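Local coordinates for ABC transporter, solute-binding protein (PDB 6LKK) that binds glucose 6-phosphate and serves as a sensor for a two-component signalling system, at residues L3-Y9 and R51-G57; E68-Y73 and A219-N223; I17-F21 and K232-L237. The contacts are given in a common frame with arbitrary orientation. Residue numbers count along the deposited sequence, not the author numbering.

In the fold
Contact 1 touches both of the others, and contacts 2 and 3 meet through Leu220 CD2 and Val234 CG2 at 3.7 Å. Contact 1 is the buried core, two parallel strands whose loop ends reach the bound sugar phosphate. Contact 2 extends the same sheet by one edge strand and is only partly buried; the two join where Phe55 O meets Ala219 N at 2.9 Å, a probable hydrogen bond. Contact 3 is a buried helix pair lying over the sheet, with Leu233 CD2 3.9 Å from Val5 CG2. Backbone hydrogen bonds dominate contact 1, contact 2 adds a lysine and a bridging water, and contact 3 rests on aromatic and aliphatic packing.

Contact 1 (L3-Y9 and R51-G57); sequences LTVYSPY and RGDVFMG. With G6P (6-O-phosphono-alpha-D-glucopyranose), chain B.
Three 2.8 Å hydrogen bonds lead: Gly52 N to Tyr6 OH, Tyr6 N to Val54 O and Ser7 OG to Met56 O. Met56 N donates to Tyr6 O and Asp53 N to Thr4 O, both at 2.9 Å. Ser7 OG (chi1 t) also accepts from Tyr9 N at 3.1 Å, an ST turn, and Tyr6 OH also bonds Glu46. The register is parallel, Val5 opposite Val54 and Tyr6 opposite Phe55 (CA-CA 4.8 and 4.6 Å), with strand axes at 31°. Strand 2-7 lies between parallel neighbours 28-33 and 54-56 in the alpha/beta sheet of a solute-binding-protein lobe. Val5 CG1 packs on Met56 CG at 3.6 Å; on the other face Tyr6 CB (chi1 m) meets Phe55 CD2 at 3.5 Å. Tyr9 CE2 lies 3.3 Å from Gly57 CA (phi 104°). The backbone ladder continues into the Ser7 bonds, so Pro8, Tyr9 and Gly57 just beyond them line the G6P pocket, with Tyr9 CD1 3.2 Å from G6P O4.

Contact 2 (E68-Y73 and A219-N223); sequences EDFVPY and ALVKN
Two apolar clusters form the centre of an antiparallel edge pairing, in which the short, weakly bonded strand 70-71 borders strand 213-221 of the mixed sheet in this solute-binding-protein fold. In one, Leu220 (chi1 m, chi2 t) places CD1 3.6 Å from Tyr73 CD2, and its CB is 4.2 Å from Val71 CB. In the other, the CA-to-CB bond of Phe70 points away from the partner strand, and with chi1 m the ring lies alongside it: Phe70 CD2 is 3.6 Å from Ala219 CB and CE2 4.0 Å from Val221 CG2. Leu40 of helix 36-45 and Phe55 also touch that ring, while helix 230-237 touches Leu220 through Val234.

Register is set by Phe70 opposite Val221, a non-hydrogen-bonded pair with CA atoms 4.4 Å apart. Backbone bonds lie to its two sides: Val71 N donates to Leu220 O at 2.9 Å, and Lys222 N to Asp69 O at 2.8 Å. In place of a second direct bond between Val71 and Leu220, a water sits 2.7 Å from Val71 O and accepts from Leu220 N at 2.8 Å. Segment 68-73 enters through a 3-10 turn at Glu68 and Asp69; the CA-to-CB bond of Asp69 points away, and its carboxylate hydrogen-bonds His44 and forms a salt bridge with Arg51. At the polar edge Lys222 (chi1 and chi2 t, chi3 m) has its NZ donating to Glu68 O at 2.9 Å.

Contact 3 (I17-F21 and K232-L237); sequences ILNEF and KLVQYL
Phe21 is the principal bump of this helix pair, burying 104 Å² against segment 232-237. The segments of helix 11-25 and helix 230-237 cross at 130° with axes 11.1 Å apart, a separation filled by large side chains; the nearest CA pairs are Phe21 with Leu233 (7.5 Å) and Ile17 with Leu237 (8.3 Å). With chi1 t, Phe21 enters the hollow between Lys232, Leu233 and Tyr236. Leu233 CD1 sits over one ring face, 3.7 Å from the Phe21 centroid and 10° off its normal. The Phe21 edge meets the face of Tyr236 in a T-shaped stack, centroids 5.2 Å apart and planes at 70°.

Tyr236, also chi1 t, projects in return among Ile17, Glu20 and Phe21: its OH approaches Glu20 CG at 3.2 Å and donates a weak hydrogen bond to Ile17 O at 3.3 Å, while Arg245 is its stronger polar partner. Aliphatic tips fill the remaining space, Ile17 CD1 meeting Leu237 CD2 at 3.5 Å and Leu18 CD2 meeting Leu233 CD1 at 3.9 Å. On the sheet side, Leu18 touches Ile29 and Ile31 of strand 28-33, and Leu237 touches Ile218 of strand 213-221: two helices packed over a shared sheet, the layered alpha/beta architecture of periplasmic-binding-protein lobes.

Contact 1 (L3-Y9 and R51-G57)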
loop_
_atom_site.group_PDB
_atom_site.type_symbol
_atom_site.label_atom_id
_atom_site.label_comp_id
_atom_site.label_asym_id
_atom_site.label_seq_id
_atom_site.Cartn_x
_atom_site.Cartn_y
_atom_site.Cartn_z
ATOM N N LEU A 3 15.433 -15.355 8.627
ATOM C CA LEU A 3 14.433 -14.416 9.122
ATOM C C LEU A 3 13.396 -14.211 8.027
ATOM O O LEU A 3 13.719 -13.699 6.949
ATOM C CB LEU A 3 15.077 -13.087 9.517
ATOM C CG LEU A 3 14.234 -12.112 10.344
ATOM C CD1 LEU A 3 15.140 -11.067 10.964
ATOM C CD2 LEU A 3 13.144 -11.433 9.515
ATOM N N THR A 4 12.156 -14.601 8.305
ATOM C CA THR A 4 11.086 -14.565 7.318
ATOM C C THR A 4 10.264 -13.292 7.480
ATOM O O THR A 4 9.811 -12.971 8.584
ATOM C CB THR A 4 10.188 -15.797 7.446
ATOM O OG1 THR A 4 10.959 -16.973 7.172
ATOM C CG2 THR A 4 9.019 -15.727 6.471
ATOM N N VAL A 5 10.070 -12.583 6.372
ATOM C CA VAL A 5 9.280 -11.359 6.326
ATOM C C VAL A 5 8.023 -11.638 5.512
ATOM O O VAL A 5 8.107 -12.159 4.394
ATOM C CB VAL A 5 10.087 -10.200 5.707
ATOM C CG1 VAL A 5 9.234 -8.939 5.576
ATOM C CG2 VAL A 5 11.342 -9.919 6.527
ATOM N N TYR A 6 6.863 -11.302 6.072
ATOM C CA TYR A 6 5.622 -11.259 5.305
ATOM C C TYR A 6 5.487 -9.873 4.693
ATOM O O TYR A 6 5.666 -8.869 5.388
ATOM C CB TYR A 6 4.397 -11.532 6.181
ATOM C CG TYR A 6 4.411 -12.803 6.998
ATOM C CD1 TYR A 6 5.033 -12.847 8.239
ATOM C CD2 TYR A 6 3.757 -13.945 6.554
ATOM C CE1 TYR A 6 5.026 -14.004 9.002
ATOM C CE2 TYR A 6 3.746 -15.106 7.309
ATOM C CZ TYR A 6 4.383 -15.127 8.531
ATOM O OH TYR A 6 4.373 -16.277 9.286
ATOM N N SER A 7 5.166 -9.808 3.401
ATOM C CA SER A 7 4.984 -8.487 2.809
ATOM C C SER A 7 4.113 -8.508 1.560
ATOM O O SER A 7 4.336 -9.327 0.659
ATOM C CB SER A 7 6.336 -7.869 2.456
ATOM O OG SER A 7 6.150 -6.579 1.901
ATOM N N PRO A 8 3.121 -7.615 1.459
ATOM C CA PRO A 8 2.408 -7.446 0.184
ATOM C C PRO A 8 3.164 -6.620 -0.841
ATOM O O PRO A 8 2.689 -6.500 -1.980
ATOM C CB PRO A 8 1.114 -6.738 0.606
ATOM C CG PRO A 8 1.517 -5.949 1.800
ATOM C CD PRO A 8 2.513 -6.807 2.530
ATOM N N TYR A 9 4.305 -6.035 -0.481
ATOM C CA TYR A 9 5.087 -5.278 -1.447
ATOM C C TYR A 9 5.554 -6.183 -2.578
ATOM O O TYR A 9 5.729 -7.392 -2.407
ATOM C CB TYR A 9 6.316 -4.640 -0.797
ATOM C CG TYR A 9 6.035 -3.475 0.123
ATOM C CD1 TYR A 9 5.392 -2.338 -0.341
ATOM C CD2 TYR A 9 6.456 -3.496 1.443
ATOM C CE1 TYR A 9 5.145 -1.267 0.497
ATOM C CE2 TYR A 9 6.218 -2.431 2.286
ATOM C CZ TYR A 9 5.564 -1.320 1.811
ATOM O OH TYR A 9 5.326 -0.257 2.648
ATOM N N ARG A 51 5.827 -19.687 12.220
ATOM C CA ARG A 51 5.599 -18.342 11.715
ATOM C C ARG A 51 6.907 -17.609 11.443
ATOM O O ARG A 51 7.957 -17.904 12.021
ATOM C CB ARG A 51 4.776 -17.534 12.713
ATOM C CG ARG A 51 3.325 -17.933 12.784
ATOM C CD ARG A 51 2.603 -17.105 13.820
ATOM N NE ARG A 51 1.184 -17.427 13.886
ATOM C CZ ARG A 51 0.326 -16.844 14.713
ATOM N NH1 ARG A 51 0.740 -15.903 15.551
ATOM N NH2 ARG A 51 -0.949 -17.203 14.702
ATOM N N GLY A 52 6.820 -16.632 10.546
ATOM C CA GLY A 52 7.896 -15.696 10.326
ATOM C C GLY A 52 7.951 -14.657 11.430
ATOM O O GLY A 52 7.260 -14.739 12.446
ATOM N N ASP A 53 8.778 -13.643 11.200
ATOM C CA ASP A 53 9.184 -12.734 12.262
ATOM C C ASP A 53 8.717 -11.301 12.084
ATOM O O ASP A 53 8.486 -10.623 13.087
ATOM C CB ASP A 53 10.712 -12.743 12.390
ATOM C CG ASP A 53 11.229 -14.019 13.022
ATOM O OD1 ASP A 53 11.075 -14.171 14.251
ATOM O OD2 ASP A 53 11.764 -14.874 12.288
ATOM N N VAL A 54 8.578 -10.814 10.853
ATOM C CA VAL A 54 8.249 -9.415 10.604
ATOM C C VAL A 54 7.213 -9.339 9.495
ATOM O O VAL A 54 7.266 -10.097 8.522
ATOM C CB VAL A 54 9.505 -8.594 10.236
ATOM C CG1 VAL A 54 9.132 -7.162 9.869
ATOM C CG2 VAL A 54 10.496 -8.597 11.389
ATOM N N PHE A 55 6.264 -8.420 9.651
ATOM C CA PHE A 55 5.288 -8.091 8.619
ATOM C C PHE A 55 5.532 -6.645 8.216
ATOM O O PHE A 55 5.533 -5.757 9.072
ATOM C CB PHE A 55 3.860 -8.276 9.139
ATOM C CG PHE A 55 2.828 -8.421 8.058
ATOM C CD1 PHE A 55 2.562 -7.382 7.182
ATOM C CD2 PHE A 55 2.102 -9.593 7.936
ATOM C CE1 PHE A 55 1.605 -7.519 6.193
ATOM C CE2 PHE A 55 1.144 -9.732 6.953
ATOM C CZ PHE A 55 0.895 -8.694 6.081
ATOM N N MET A 56 5.758 -6.405 6.924
ATOM C CA MET A 56 6.004 -5.051 6.440
ATOM C C MET A 56 5.155 -4.785 5.207
ATOM O O MET A 56 5.099 -5.609 4.289
ATOM C CB MET A 56 7.490 -4.821 6.130
ATOM C CG MET A 56 8.028 -5.568 4.924
ATOM S SD MET A 56 9.801 -5.288 4.695
ATOM C CE MET A 56 9.837 -3.585 4.138
ATOM N N GLY A 57 4.498 -3.634 5.193
ATOM C CA GLY A 57 3.610 -3.264 4.115
ATOM C C GLY A 57 2.150 -3.419 4.505
ATOM O O GLY A 57 1.792 -4.132 5.446
HETATM C C1 G6P B . -1.159 -1.014 -0.662
HETATM C C2 G6P B . -0.036 -0.606 0.323
HETATM C C3 G6P B . 1.260 -1.294 0.104
HETATM C C4 G6P B . 1.060 -2.682 -0.313
HETATM C C5 G6P B . 0.425 -2.700 -1.699
HETATM C C6 G6P B . 0.069 -4.097 -2.096
HETATM O O1 G6P B . -1.731 0.124 -1.234
HETATM O O2 G6P B . 0.186 0.813 0.253
HETATM O O3 G6P B . 2.027 -1.279 1.386
HETATM O O4 G6P B . 2.330 -3.376 -0.382
HETATM O O5 G6P B . -0.810 -1.895 -1.778
HETATM O O6 G6P B . -0.815 -4.629 -1.134
HETATM P P G6P B . -2.254 -5.359 -1.635
HETATM O O1P G6P B . -2.930 -5.943 -0.407
HETATM O O2P G6P B . -1.951 -6.479 -2.649
HETATM O O3P G6P B . -3.137 -4.338 -2.255
#

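Contact 2 (E68-Y73 and A219-N223)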
loop_
_atom_site.group_PDB
_atom_site.type_symbol
_atom_site.label_atom_id
_atom_site.label_comp_id
_atom_site.label_asym_id
_atom_site.label_seq_id
_atom_site.Cartn_x
_atom_site.Cartn_y
_atom_site.Cartn_z
ATOM N N GLU A 68 -3.625 -10.414 18.522
ATOM C CA GLU A 68 -2.947 -11.450 19.294
ATOM C C GLU A 68 -1.825 -12.116 18.509
ATOM O O GLU A 68 -0.971 -12.778 19.109
ATOM C CB GLU A 68 -3.953 -12.507 19.759
ATOM C CG GLU A 68 -4.714 -13.211 18.633
ATOM C CD GLU A 68 -6.025 -12.528 18.284
ATOM O OE1 GLU A 68 -6.157 -11.312 18.539
ATOM O OE2 GLU A 68 -6.927 -13.211 17.755
ATOM N N ASP A 69 -1.808 -11.963 17.185
ATOM C CA ASP A 69 -0.770 -12.556 16.353
ATOM C C ASP A 69 0.491 -11.707 16.277
ATOM O O ASP A 69 1.418 -12.077 15.548
ATOM C CB ASP A 69 -1.306 -12.792 14.940
ATOM C CG ASP A 69 -2.387 -13.851 14.898
ATOM O OD1 ASP A 69 -2.448 -14.680 15.831
ATOM O OD2 ASP A 69 -3.173 -13.857 13.927
ATOM N N PHE A 70 0.555 -10.597 17.005
ATOM C CA PHE A 70 1.676 -9.677 16.917
ATOM C C PHE A 70 2.130 -9.277 18.312
ATOM O O PHE A 70 1.411 -9.452 19.300
ATOM C CB PHE A 70 1.302 -8.435 16.097
ATOM C CG PHE A 70 0.943 -8.745 14.675
ATOM C CD1 PHE A 70 -0.353 -9.092 14.332
ATOM C CD2 PHE A 70 1.906 -8.709 13.684
ATOM C CE1 PHE A 70 -0.681 -9.391 13.022
ATOM C CE2 PHE A 70 1.584 -9.006 12.375
ATOM C CZ PHE A 70 0.290 -9.345 12.045
ATOM N N VAL A 71 3.338 -8.740 18.376
ATOM C CA VAL A 71 3.969 -8.329 19.629
ATOM C C VAL A 71 3.856 -6.821 19.753
ATOM O O VAL A 71 4.163 -6.108 18.777
ATOM C CB VAL A 71 5.442 -8.773 19.687
ATOM C CG1 VAL A 71 6.097 -8.307 20.984
ATOM C CG2 VAL A 71 5.552 -10.284 19.539
ATOM N N PRO A 72 3.433 -6.277 20.894
ATOM C CA PRO A 72 3.400 -4.817 21.055
ATOM C C PRO A 72 4.810 -4.246 21.007
ATOM O O PRO A 72 5.632 -4.516 21.886
ATOM C CB PRO A 72 2.753 -4.614 22.431
ATOM C CG PRO A 72 2.101 -5.910 22.759
ATOM C CD PRO A 72 2.924 -6.963 22.100
ATOM N N TYR A 73 5.086 -3.456 19.973
ATOM C CA TYR A 73 6.412 -2.886 19.789
ATOM C C TYR A 73 6.375 -1.768 18.762
ATOM O O TYR A 73 5.752 -1.904 17.704
ATOM C CB TYR A 73 7.404 -3.964 19.349
ATOM C CG TYR A 73 8.811 -3.452 19.147
ATOM C CD1 TYR A 73 9.651 -3.234 20.231
ATOM C CD2 TYR A 73 9.300 -3.187 17.876
ATOM C CE1 TYR A 73 10.938 -2.768 20.054
ATOM C CE2 TYR A 73 10.589 -2.721 17.689
ATOM C CZ TYR A 73 11.404 -2.514 18.783
ATOM O OH TYR A 73 12.690 -2.051 18.615
ATOM N N ALA A 219 5.370 -4.580 11.668
ATOM C CA ALA A 219 4.980 -5.205 12.924
ATOM C C ALA A 219 5.804 -6.463 13.162
ATOM O O ALA A 219 6.213 -7.148 12.219
ATOM C CB ALA A 219 3.488 -5.558 12.937
ATOM N N LEU A 220 6.042 -6.757 14.440
ATOM C CA LEU A 220 6.680 -7.997 14.855
ATOM C C LEU A 220 5.620 -9.077 15.045
ATOM O O LEU A 220 4.609 -8.852 15.718
ATOM C CB LEU A 220 7.466 -7.794 16.155
ATOM C CG LEU A 220 8.620 -6.787 16.142
ATOM C CD1 LEU A 220 9.350 -6.814 17.476
ATOM C CD2 LEU A 220 9.591 -7.066 15.006
ATOM N N VAL A 221 5.859 -10.244 14.456
ATOM C CA VAL A 221 4.912 -11.352 14.487
ATOM C C VAL A 221 5.157 -12.188 15.734
ATOM O O VAL A 221 6.302 -12.517 16.067
ATOM C CB VAL A 221 5.041 -12.208 13.214
ATOM C CG1 VAL A 221 4.125 -13.426 13.279
ATOM C CG2 VAL A 221 4.728 -11.373 11.984
ATOM N N LYS A 222 4.076 -12.551 16.420
ATOM C CA LYS A 222 4.182 -13.390 17.606
ATOM C C LYS A 222 4.451 -14.828 17.180
ATOM O O LYS A 222 3.648 -15.426 16.454
ATOM C CB LYS A 222 2.910 -13.304 18.444
ATOM C CG LYS A 222 3.024 -14.023 19.779
ATOM C CD LYS A 222 1.729 -13.977 20.573
ATOM C CE LYS A 222 1.489 -12.602 21.175
ATOM N NZ LYS A 222 0.141 -12.495 21.797
ATOM N N ASN A 223 5.578 -15.379 17.622
ATOM C CA ASN A 223 5.960 -16.736 17.265
ATOM C C ASN A 223 6.709 -17.355 18.438
ATOM O O ASN A 223 6.964 -16.704 19.455
ATOM C CB ASN A 223 6.796 -16.754 15.981
ATOM C CG ASN A 223 8.040 -15.894 16.079
ATOM O OD1 ASN A 223 8.503 -15.570 17.170
ATOM N ND2 ASN A 223 8.590 -15.521 14.929
HETATM O O HOH W 1 5.256 -5.081 16.545
#

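Contact 3 (I17-F21 and K232-L237)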
loop_
_atom_site.group_PDB
_atom_site.type_symbol
_atom_site.label_atom_id
_atom_site.label_comp_id
_atom_site.label_asym_id
_atom_site.label_seq_id
_atom_site.Cartn_x
_atom_site.Cartn_y
_atom_site.Cartn_z
ATOM N N ILE A 17 16.828 -3.680 -0.694
ATOM C CA ILE A 17 17.234 -3.198 0.626
ATOM C C ILE A 17 17.340 -4.354 1.608
ATOM O O ILE A 17 18.178 -4.326 2.517
ATOM C CB ILE A 17 16.281 -2.111 1.162
ATOM C CG1 ILE A 17 14.833 -2.606 1.198
ATOM C CG2 ILE A 17 16.422 -0.831 0.350
ATOM C CD1 ILE A 17 13.955 -1.793 2.122
ATOM N N LEU A 18 16.506 -5.383 1.460
ATOM C CA LEU A 18 16.650 -6.542 2.329
ATOM C C LEU A 18 17.933 -7.299 2.015
ATOM O O LEU A 18 18.525 -7.905 2.914
ATOM C CB LEU A 18 15.425 -7.450 2.212
ATOM C CG LEU A 18 14.121 -6.839 2.747
ATOM C CD1 LEU A 18 12.939 -7.762 2.498
ATOM C CD2 LEU A 18 14.216 -6.501 4.231
ATOM N N ASN A 19 18.393 -7.252 0.761
ATOM C CA ASN A 19 19.698 -7.814 0.433
ATOM C C ASN A 19 20.816 -7.026 1.100
ATOM O O ASN A 19 21.801 -7.610 1.569
ATOM C CB ASN A 19 19.906 -7.841 -1.082
ATOM C CG ASN A 19 19.103 -8.927 -1.760
ATOM O OD1 ASN A 19 18.562 -9.817 -1.106
ATOM N ND2 ASN A 19 19.035 -8.866 -3.085
ATOM N N GLU A 20 20.692 -5.698 1.149
ATOM C CA GLU A 20 21.711 -4.906 1.826
ATOM C C GLU A 20 21.711 -5.177 3.323
ATOM O O GLU A 20 22.765 -5.092 3.965
ATOM C CB GLU A 20 21.506 -3.415 1.552
ATOM C CG GLU A 20 22.544 -2.521 2.224
ATOM C CD GLU A 20 23.969 -2.960 1.941
ATOM O OE1 GLU A 20 24.304 -3.165 0.755
ATOM O OE2 GLU A 20 24.749 -3.111 2.905
ATOM N N PHE A 21 20.550 -5.504 3.897
ATOM C CA PHE A 21 20.519 -5.919 5.295
ATOM C C PHE A 21 21.237 -7.249 5.481
ATOM O O PHE A 21 21.991 -7.424 6.445
ATOM C CB PHE A 21 19.076 -6.012 5.793
ATOM C CG PHE A 21 18.963 -6.364 7.250
ATOM C CD1 PHE A 21 18.982 -5.376 8.218
ATOM C CD2 PHE A 21 18.848 -7.684 7.652
ATOM C CE1 PHE A 21 18.880 -5.698 9.560
ATOM C CE2 PHE A 21 18.744 -8.012 8.990
ATOM C CZ PHE A 21 18.761 -7.017 9.945
ATOM N N LYS A 232 16.519 -5.285 14.997
ATOM C CA LYS A 232 17.499 -4.570 14.188
ATOM C C LYS A 232 16.966 -4.334 12.781
ATOM O O LYS A 232 17.220 -3.282 12.183
ATOM C CB LYS A 232 18.817 -5.344 14.146
ATOM C CG LYS A 232 19.870 -4.787 13.186
ATOM C CD LYS A 232 20.311 -3.377 13.543
ATOM C CE LYS A 232 20.362 -2.486 12.311
ATOM N NZ LYS A 232 20.764 -1.090 12.635
ATOM N N LEU A 233 16.213 -5.294 12.239
ATOM C CA LEU A 233 15.647 -5.119 10.903
ATOM C C LEU A 233 14.635 -3.978 10.887
ATOM O O LEU A 233 14.644 -3.138 9.981
ATOM C CB LEU A 233 15.004 -6.422 10.420
ATOM C CG LEU A 233 14.309 -6.348 9.053
ATOM C CD1 LEU A 233 15.285 -5.941 7.957
ATOM C CD2 LEU A 233 13.653 -7.675 8.708
ATOM N N VAL A 234 13.742 -3.937 11.878
ATOM C CA VAL A 234 12.772 -2.845 11.937
ATOM C C VAL A 234 13.492 -1.509 12.074
ATOM O O VAL A 234 13.152 -0.531 11.397
ATOM C CB VAL A 234 11.771 -3.076 13.085
ATOM C CG1 VAL A 234 10.799 -1.907 13.189
ATOM C CG2 VAL A 234 11.001 -4.370 12.872
ATOM N N GLN A 235 14.499 -1.449 12.948
ATOM C CA GLN A 235 15.318 -0.246 13.069
ATOM C C GLN A 235 15.933 0.133 11.727
ATOM O O GLN A 235 15.882 1.295 11.306
ATOM C CB GLN A 235 16.409 -0.483 14.115
ATOM C CG GLN A 235 17.335 0.694 14.360
ATOM C CD GLN A 235 18.495 0.325 15.261
ATOM O OE1 GLN A 235 19.289 -0.557 14.935
ATOM N NE2 GLN A 235 18.586 0.983 16.410
ATOM N N TYR A 236 16.527 -0.846 11.046
ATOM C CA TYR A 236 17.139 -0.612 9.742
ATOM C C TYR A 236 16.131 -0.025 8.758
ATOM O O TYR A 236 16.394 0.998 8.112
ATOM C CB TYR A 236 17.715 -1.934 9.232
ATOM C CG TYR A 236 18.307 -1.923 7.847
ATOM C CD1 TYR A 236 19.640 -1.597 7.640
ATOM C CD2 TYR A 236 17.545 -2.289 6.747
ATOM C CE1 TYR A 236 20.189 -1.610 6.371
ATOM C CE2 TYR A 236 18.085 -2.304 5.477
ATOM C CZ TYR A 236 19.404 -1.965 5.296
ATOM O OH TYR A 236 19.941 -1.981 4.031
ATOM N N LEU A 237 14.960 -0.651 8.645
ATOM C CA LEU A 237 13.977 -0.229 7.652
ATOM C C LEU A 237 13.430 1.163 7.940
ATOM O O LEU A 237 13.006 1.861 7.011
ATOM C CB LEU A 237 12.835 -1.243 7.590
ATOM C CG LEU A 237 13.203 -2.612 7.013
ATOM C CD1 LEU A 237 12.076 -3.601 7.237
ATOM C CD2 LEU A 237 13.525 -2.510 5.534
#